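Local coordinates for concanavalin A-like lectin protein kinase family protein (Theobroma cacao, PDB 6CTH) that probably transfers phosphate from ATP to protein hydroxyl groups, as a lectin receptor-like kinase whose catalytic domain is held here with a bound inhibitor and magnesium, at residues A[206-211]-A[261-266]; A[232-237]-A[265-270]. One frame throughout, in Å; residues are numbered along the deposited sequence.

Contact 1: residues A[206-211]-A[261-266]; sequences VALEIA and CLVMVG
In the helical C-terminal lobe of the protein kinase fold, helix 196-212 packs against helix 256-269, and the turns 206-211 and 261-266 form a fully buried piece of that interface, held by van der Waals packing with no hydrogen bond between them. The two run nearly antiparallel, at 151°, and their axes come within 8.6 Å, a close spacing made possible by small residues on the facing sides. Ala207 and Gly266 bring the backbones nearest, with 5.4 Å from Ala207 CA to Gly266 CA. Leu262 spans the gap: with CG anti to its backbone N (chi1 -175°), its isobutyl fork reaches between two alanines one turn apart, CD1 meeting Ala207 CB at 3.8 Å and CD2 meeting Ala211 CB at 3.9 Å. By kinase convention these helices are αF and αH; all six touching residues are buried, and Trp112 and Val119 of helix 112-132 also touch Leu262. Leu208 returns the approach from its own helix, its CG anti to the carbonyl carbon. Gly266, having no side chain, lets the Leu208 methyl CD2 lie directly on its backbone, 3.9 Å from Gly266 CA. The same methyl rests against the preceding turn of helix 256-269, where Leu208 CD2 is 3.7 Å from Val263 O.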
ATOM      1  N   VAL A 206       6.443   3.069   3.440  1.00 29.30           N
ATOM      2  CA  VAL A 206       6.487   2.172   2.296  1.00 29.43           C
ATOM      3  C   VAL A 206       7.699   2.467   1.422  1.00 29.77           C
ATOM      4  O   VAL A 206       8.349   1.557   0.950  1.00 29.89           O
ATOM      5  CB  VAL A 206       5.152   2.224   1.499  1.00 29.27           C
ATOM      6  CG1 VAL A 206       5.315   1.568   0.130  1.00 29.42           C
ATOM      7  CG2 VAL A 206       4.054   1.532   2.325  1.00 29.70           C
ATOM      8  N   ALA A 207       7.977   3.743   1.140  1.00 29.84           N
ATOM      9  CA  ALA A 207       9.122   4.123   0.314  1.00 30.84           C
ATOM     10  C   ALA A 207      10.419   3.534   0.894  1.00 31.74           C
ATOM     11  O   ALA A 207      11.241   2.994   0.179  1.00 32.26           O
ATOM     12  CB  ALA A 207       9.240   5.625   0.242  1.00 31.39           C
ATOM     13  N   LEU A 208      10.549   3.610   2.205  1.00 32.15           N
ATOM     14  CA  LEU A 208      11.758   3.095   2.883  1.00 32.98           C
ATOM     15  C   LEU A 208      11.837   1.583   2.886  1.00 33.40           C
ATOM     16  O   LEU A 208      12.937   1.023   2.801  1.00 35.35           O
ATOM     17  CB  LEU A 208      11.845   3.671   4.282  1.00 33.38           C
ATOM     18  CG  LEU A 208      12.021   5.192   4.314  1.00 33.97           C
ATOM     19  CD1 LEU A 208      12.082   5.740   5.707  1.00 34.79           C
ATOM     20  CD2 LEU A 208      13.232   5.681   3.518  1.00 34.63           C
ATOM     21  N   GLU A 209      10.684   0.911   3.001  1.00 32.96           N
ATOM     22  CA  GLU A 209      10.616  -0.551   2.875  1.00 33.20           C
ATOM     23  C   GLU A 209      11.072  -0.971   1.499  1.00 34.09           C
ATOM     24  O   GLU A 209      11.757  -1.965   1.343  1.00 33.86           O
ATOM     25  CB  GLU A 209       9.215  -1.110   3.129  1.00 32.61           C
ATOM     26  CG  GLU A 209       8.710  -0.904   4.539  1.00 33.17           C
ATOM     27  CD  GLU A 209       7.341  -1.416   4.810  1.00 34.55           C
ATOM     28  OE1 GLU A 209       6.465  -1.242   3.901  1.00 34.62           O
ATOM     29  OE2 GLU A 209       7.104  -2.013   5.918  1.00 34.35           O
ATOM     30  N   ILE A 210      10.615  -0.249   0.455  1.00 33.54           N
ATOM     31  CA  ILE A 210      10.999  -0.580  -0.900  1.00 34.37           C
ATOM     32  C   ILE A 210      12.522  -0.386  -1.170  1.00 35.85           C
ATOM     33  O   ILE A 210      13.173  -1.231  -1.787  1.00 37.69           O
ATOM     34  CB  ILE A 210      10.121   0.242  -1.870  1.00 33.43           C
ATOM     35  CG1 ILE A 210       8.686  -0.244  -1.816  1.00 32.92           C
ATOM     36  CG2 ILE A 210      10.616   0.200  -3.302  1.00 34.57           C
ATOM     37  CD1 ILE A 210       7.708   0.635  -2.600  1.00 33.06           C
ATOM     38  N   ALA A 211      13.083   0.707  -0.692  1.00 36.51           N
ATOM     39  CA  ALA A 211      14.529   0.971  -0.798  1.00 37.24           C
ATOM     40  C   ALA A 211      15.376  -0.119  -0.106  1.00 38.15           C
ATOM     41  O   ALA A 211      16.422  -0.524  -0.625  1.00 38.45           O
ATOM     42  CB  ALA A 211      14.848   2.308  -0.163  1.00 37.19           C
ATOM     43  N   CYS A 261      17.504  10.084  -3.160  1.00 40.71           N
ATOM     44  CA  CYS A 261      16.271  10.828  -3.298  1.00 40.28           C
ATOM     45  C   CYS A 261      15.133  10.083  -2.631  1.00 38.97           C
ATOM     46  O   CYS A 261      14.357  10.681  -1.899  1.00 38.89           O
ATOM     47  CB  CYS A 261      15.970  11.045  -4.756  1.00 40.41           C
ATOM     48  SG  CYS A 261      14.568  12.150  -4.975  1.00 40.75           S
ATOM     49  N   LEU A 262      15.065   8.786  -2.886  1.00 38.56           N
ATOM     50  CA  LEU A 262      14.037   7.924  -2.282  1.00 37.89           C
ATOM     51  C   LEU A 262      14.123   7.926  -0.783  1.00 37.56           C
ATOM     52  O   LEU A 262      13.113   8.065  -0.117  1.00 37.32           O
ATOM     53  CB  LEU A 262      14.092   6.499  -2.841  1.00 37.49           C
ATOM     54  CG  LEU A 262      12.983   5.540  -2.371  1.00 36.92           C
ATOM     55  CD1 LEU A 262      11.600   6.089  -2.652  1.00 37.69           C
ATOM     56  CD2 LEU A 262      13.108   4.185  -3.049  1.00 36.68           C
ATOM     57  N   VAL A 263      15.334   7.790  -0.232  1.00 37.28           N
ATOM     58  CA  VAL A 263      15.491   7.790   1.214  1.00 36.89           C
ATOM     59  C   VAL A 263      15.108   9.117   1.825  1.00 37.12           C
ATOM     60  O   VAL A 263      14.414   9.143   2.819  1.00 36.09           O
ATOM     61  CB  VAL A 263      16.944   7.393   1.622  1.00 37.63           C
ATOM     62  CG1 VAL A 263      17.206   7.663   3.088  1.00 38.33           C
ATOM     63  CG2 VAL A 263      17.180   5.921   1.334  1.00 37.22           C
ATOM     64  N   MET A 264      15.578  10.230   1.259  1.00 38.34           N
ATOM     65  CA  MET A 264      15.256  11.519   1.848  1.00 39.90           C
ATOM     66  C   MET A 264      13.760  11.858   1.736  1.00 37.84           C
ATOM     67  O   MET A 264      13.177  12.429   2.659  1.00 37.68           O
ATOM     68  CB  MET A 264      16.180  12.653   1.312  1.00 42.96           C
ATOM     69  CG  MET A 264      17.617  12.608   1.906  1.00 46.11           C
ATOM     70  SD  MET A 264      18.561  13.750   0.888  1.00 55.16           S
ATOM     71  CE  MET A 264      18.232  15.244   1.818  1.00 54.19           C
ATOM     72  N   VAL A 265      13.137  11.509   0.616  1.00 37.48           N
ATOM     73  CA  VAL A 265      11.676  11.639   0.462  1.00 36.33           C
ATOM     74  C   VAL A 265      10.973  10.773   1.508  1.00 34.66           C
ATOM     75  O   VAL A 265      10.052  11.229   2.160  1.00 34.39           O
ATOM     76  CB  VAL A 265      11.253  11.248  -0.972  1.00 36.48           C
ATOM     77  CG1 VAL A 265       9.778  10.905  -1.068  1.00 36.98           C
ATOM     78  CG2 VAL A 265      11.662  12.361  -1.939  1.00 37.40           C
ATOM     79  N   GLY A 266      11.422   9.544   1.679  1.00 34.18           N
ATOM     80  CA  GLY A 266      10.815   8.682   2.689  1.00 33.74           C
ATOM     81  C   GLY A 266      10.834   9.255   4.097  1.00 33.82           C
ATOM     82  O   GLY A 266       9.838   9.229   4.818  1.00 32.98           O
TER

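Contact 2: residues A[232-237]-A[265-270]; sequences WVWESY and VGLWCA
Leu267 sets its CG anti to the carbonyl carbon, while Tyr237 and Val233 hold CG and CG1 anti to their backbone N, and Trp234 takes an unusual chi1 of -147° that turns a face of its indole to Leu267 CB. With these torsions Val233, Trp234 and Tyr237 of helix 229-238, the αG helix of the kinase C-lobe, pack around Leu267 near the C-terminal end of helix 256-269 (αH). The helices cross at 123° with axes 10.5 Å apart, so large side chains fill the gap. The two methyls of Leu267 divide the partners: CD2 lies 3.7 Å from Val233 CG1 and also meets the Trp234 ring at CE3, whereas CD1 comes to 3.8 Å from Tyr237 CB. The stem of the leucine makes a CH-pi contact, CB standing 4.2 Å from the centroid of the Trp234 six-membered ring and only 11° off its normal. Outside the pair, Trp234 NE1 is hydrogen-bonded to Pro297 O, which fixes the pyrrole end of the indole against the C-terminal tail, and the ring also meets His271 edge-to-face. The benzene end reaches over the last turn of helix 256-269, where Ala270 is the first residue to leave helical geometry. There Trp234 CZ3 sits 3.5 Å from Leu267 O, and Ala270 O lies at the ring edge, near its plane, 4.1 Å from CZ3.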
ATOM      1  N   TRP A 232      16.201   3.628  12.212  1.00 40.48           N
ATOM      2  CA  TRP A 232      17.472   3.168  11.658  1.00 41.51           C
ATOM      3  C   TRP A 232      17.816   3.880  10.372  1.00 40.74           C
ATOM      4  O   TRP A 232      18.946   4.253  10.163  1.00 40.09           O
ATOM      5  CB  TRP A 232      17.435   1.653  11.437  1.00 43.24           C
ATOM      6  CG  TRP A 232      18.616   1.089  10.759  1.00 46.26           C
ATOM      7  CD1 TRP A 232      19.811   0.738  11.341  1.00 48.71           C
ATOM      8  CD2 TRP A 232      18.731   0.747   9.374  1.00 47.42           C
ATOM      9  NE1 TRP A 232      20.663   0.201  10.389  1.00 49.36           N
ATOM     10  CE2 TRP A 232      20.022   0.192   9.180  1.00 49.80           C
ATOM     11  CE3 TRP A 232      17.874   0.840   8.282  1.00 48.91           C
ATOM     12  CZ2 TRP A 232      20.469  -0.260   7.930  1.00 50.79           C
ATOM     13  CZ3 TRP A 232      18.325   0.395   7.025  1.00 49.85           C
ATOM     14  CH2 TRP A 232      19.617  -0.147   6.870  1.00 50.38           C
ATOM     15  N   VAL A 233      16.819   4.110   9.490  1.00 39.09           N
ATOM     16  CA  VAL A 233      17.079   4.897   8.280  1.00 38.56           C
ATOM     17  C   VAL A 233      17.477   6.324   8.643  1.00 39.52           C
ATOM     18  O   VAL A 233      18.448   6.879   8.078  1.00 39.98           O
ATOM     19  CB  VAL A 233      15.892   4.856   7.260  1.00 37.53           C
ATOM     20  CG1 VAL A 233      16.199   5.722   6.049  1.00 37.04           C
ATOM     21  CG2 VAL A 233      15.648   3.434   6.795  1.00 37.61           C
ATOM     22  N   TRP A 234      16.794   6.924   9.619  1.00 39.63           N
ATOM     23  CA  TRP A 234      17.096   8.303   9.973  1.00 40.90           C
ATOM     24  C   TRP A 234      18.538   8.389  10.562  1.00 42.60           C
ATOM     25  O   TRP A 234      19.313   9.277  10.183  1.00 41.88           O
ATOM     26  CB  TRP A 234      16.032   8.891  10.925  1.00 40.66           C
ATOM     27  CG  TRP A 234      15.845  10.319  10.696  1.00 41.48           C
ATOM     28  CD1 TRP A 234      16.831  11.287  10.691  1.00 42.70           C
ATOM     29  CD2 TRP A 234      14.618  11.012  10.450  1.00 41.15           C
ATOM     30  NE1 TRP A 234      16.283  12.515  10.396  1.00 43.44           N
ATOM     31  CE2 TRP A 234      14.936  12.378  10.244  1.00 42.38           C
ATOM     32  CE3 TRP A 234      13.293  10.623  10.365  1.00 41.51           C
ATOM     33  CZ2 TRP A 234      13.953  13.366   9.976  1.00 41.88           C
ATOM     34  CZ3 TRP A 234      12.309  11.618  10.047  1.00 40.76           C
ATOM     35  CH2 TRP A 234      12.657  12.955   9.874  1.00 41.29           C
ATOM     36  N   GLU A 235      18.892   7.436  11.412  1.00 45.16           N
ATOM     37  CA  GLU A 235      20.224   7.405  11.989  1.00 48.51           C
ATOM     38  C   GLU A 235      21.248   7.212  10.879  1.00 48.97           C
ATOM     39  O   GLU A 235      22.281   7.852  10.877  1.00 49.35           O
ATOM     40  CB  GLU A 235      20.333   6.292  13.031  1.00 51.02           C
ATOM     41  CG  GLU A 235      21.591   6.330  13.881  1.00 55.20           C
ATOM     42  CD  GLU A 235      21.809   5.037  14.647  1.00 57.44           C
ATOM     43  OE1 GLU A 235      22.258   4.047  14.039  1.00 60.76           O
ATOM     44  OE2 GLU A 235      21.530   5.016  15.856  1.00 61.16           O
ATOM     45  N   SER A 236      20.957   6.345   9.922  1.00 48.04           N
ATOM     46  CA  SER A 236      21.890   6.118   8.827  1.00 49.42           C
ATOM     47  C   SER A 236      22.099   7.372   7.992  1.00 50.46           C
ATOM     48  O   SER A 236      23.208   7.665   7.576  1.00 51.15           O
ATOM     49  CB  SER A 236      21.432   4.976   7.933  1.00 49.44           C
ATOM     50  OG  SER A 236      21.483   3.746   8.613  1.00 50.56           O
ATOM     51  N   TYR A 237      21.018   8.100   7.736  1.00 48.46           N
ATOM     52  CA  TYR A 237      21.096   9.336   6.967  1.00 49.71           C
ATOM     53  C   TYR A 237      21.932  10.395   7.676  1.00 51.35           C
ATOM     54  O   TYR A 237      22.728  11.075   7.056  1.00 52.41           O
ATOM     55  CB  TYR A 237      19.699   9.878   6.656  1.00 48.61           C
ATOM     56  CG  TYR A 237      19.664  11.345   6.317  1.00 47.86           C
ATOM     57  CD1 TYR A 237      20.054  11.800   5.074  1.00 48.60           C
ATOM     58  CD2 TYR A 237      19.236  12.272   7.242  1.00 48.54           C
ATOM     59  CE1 TYR A 237      20.025  13.143   4.770  1.00 49.94           C
ATOM     60  CE2 TYR A 237      19.197  13.614   6.946  1.00 50.13           C
ATOM     61  CZ  TYR A 237      19.595  14.044   5.709  1.00 50.84           C
ATOM     62  OH  TYR A 237      19.557  15.388   5.425  1.00 53.32           O
ATOM     63  N   VAL A 265      13.137  11.509   0.616  1.00 37.48           N
ATOM     64  CA  VAL A 265      11.676  11.639   0.462  1.00 36.33           C
ATOM     65  C   VAL A 265      10.973  10.773   1.508  1.00 34.66           C
ATOM     66  O   VAL A 265      10.052  11.229   2.160  1.00 34.39           O
ATOM     67  CB  VAL A 265      11.253  11.248  -0.972  1.00 36.48           C
ATOM     68  CG1 VAL A 265       9.778  10.905  -1.068  1.00 36.98           C
ATOM     69  CG2 VAL A 265      11.662  12.361  -1.939  1.00 37.40           C
ATOM     70  N   GLY A 266      11.422   9.544   1.679  1.00 34.18           N
ATOM     71  CA  GLY A 266      10.815   8.682   2.689  1.00 33.74           C
ATOM     72  C   GLY A 266      10.834   9.255   4.097  1.00 33.82           C
ATOM     73  O   GLY A 266       9.838   9.229   4.818  1.00 32.98           O
ATOM     74  N   LEU A 267      11.994   9.778   4.511  1.00 35.17           N
ATOM     75  CA  LEU A 267      12.101  10.366   5.859  1.00 35.07           C
ATOM     76  C   LEU A 267      11.245  11.615   6.006  1.00 34.83           C
ATOM     77  O   LEU A 267      10.631  11.842   7.025  1.00 35.21           O
ATOM     78  CB  LEU A 267      13.595  10.658   6.171  1.00 35.81           C
ATOM     79  CG  LEU A 267      14.535   9.449   6.201  1.00 36.58           C
ATOM     80  CD1 LEU A 267      15.962   9.944   6.312  1.00 38.45           C
ATOM     81  CD2 LEU A 267      14.139   8.542   7.353  1.00 36.48           C
ATOM     82  N   TRP A 268      11.261  12.476   4.999  1.00 35.29           N
ATOM     83  CA  TRP A 268      10.434  13.691   4.969  1.00 35.62           C
ATOM     84  C   TRP A 268       8.968  13.370   5.176  1.00 34.61           C
ATOM     85  O   TRP A 268       8.278  14.031   5.944  1.00 34.47           O
ATOM     86  CB  TRP A 268      10.662  14.361   3.626  1.00 35.69           C
ATOM     87  CG  TRP A 268      10.171  15.731   3.376  1.00 36.63           C
ATOM     88  CD1 TRP A 268       9.957  16.731   4.289  1.00 37.68           C
ATOM     89  CD2 TRP A 268       9.951  16.317   2.081  1.00 37.60           C
ATOM     90  NE1 TRP A 268       9.571  17.897   3.631  1.00 37.81           N
ATOM     91  CE2 TRP A 268       9.575  17.668   2.283  1.00 37.74           C
ATOM     92  CE3 TRP A 268      10.025  15.827   0.771  1.00 37.58           C
ATOM     93  CZ2 TRP A 268       9.264  18.543   1.222  1.00 38.31           C
ATOM     94  CZ3 TRP A 268       9.702  16.711  -0.297  1.00 38.61           C
ATOM     95  CH2 TRP A 268       9.375  18.058  -0.045  1.00 38.42           C
ATOM     96  N   CYS A 269       8.516  12.333   4.478  1.00 34.25           N
ATOM     97  CA  CYS A 269       7.144  11.851   4.532  1.00 33.56           C
ATOM     98  C   CYS A 269       6.872  11.252   5.895  1.00 33.81           C
ATOM     99  O   CYS A 269       5.814  11.456   6.446  1.00 32.56           O
ATOM    100  CB  CYS A 269       6.881  10.818   3.430  1.00 32.76           C
ATOM    101  SG  CYS A 269       6.763  11.600   1.800  1.00 33.24           S
ATOM    102  N   ALA A 270       7.877  10.578   6.459  1.00 33.96           N
ATOM    103  CA  ALA A 270       7.736   9.947   7.755  1.00 35.13           C
ATOM    104  C   ALA A 270       8.110  10.832   8.929  1.00 35.05           C
ATOM    105  O   ALA A 270       8.369  10.327  10.042  1.00 34.97           O
ATOM    106  CB  ALA A 270       8.511   8.631   7.773  1.00 35.99           C
TER

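Overall arrangement
Contacts 1 and 2 lie with centres about 7 Å apart on the same side of the chain's centre, and helix 256-269 serves both. Along the chain, helix 196-212 comes first, helix 229-238 follows it, and helix 256-269 returns last to pack against each; segments 261-266 and 265-270 overlap at Val265 and Gly266. The contacts merge: Leu208 CD1 touches Leu267 CD2 at 3.8 Å, and Val263 CG1 touches Val233 CG1 at 3.7 Å. The three helices thus share one continuous apolar interior in the C-lobe, structural packing that includes neither residue of the magnesium site, Asp141 and Asp159, with contact 2 farther from the chain's centre than contact 1.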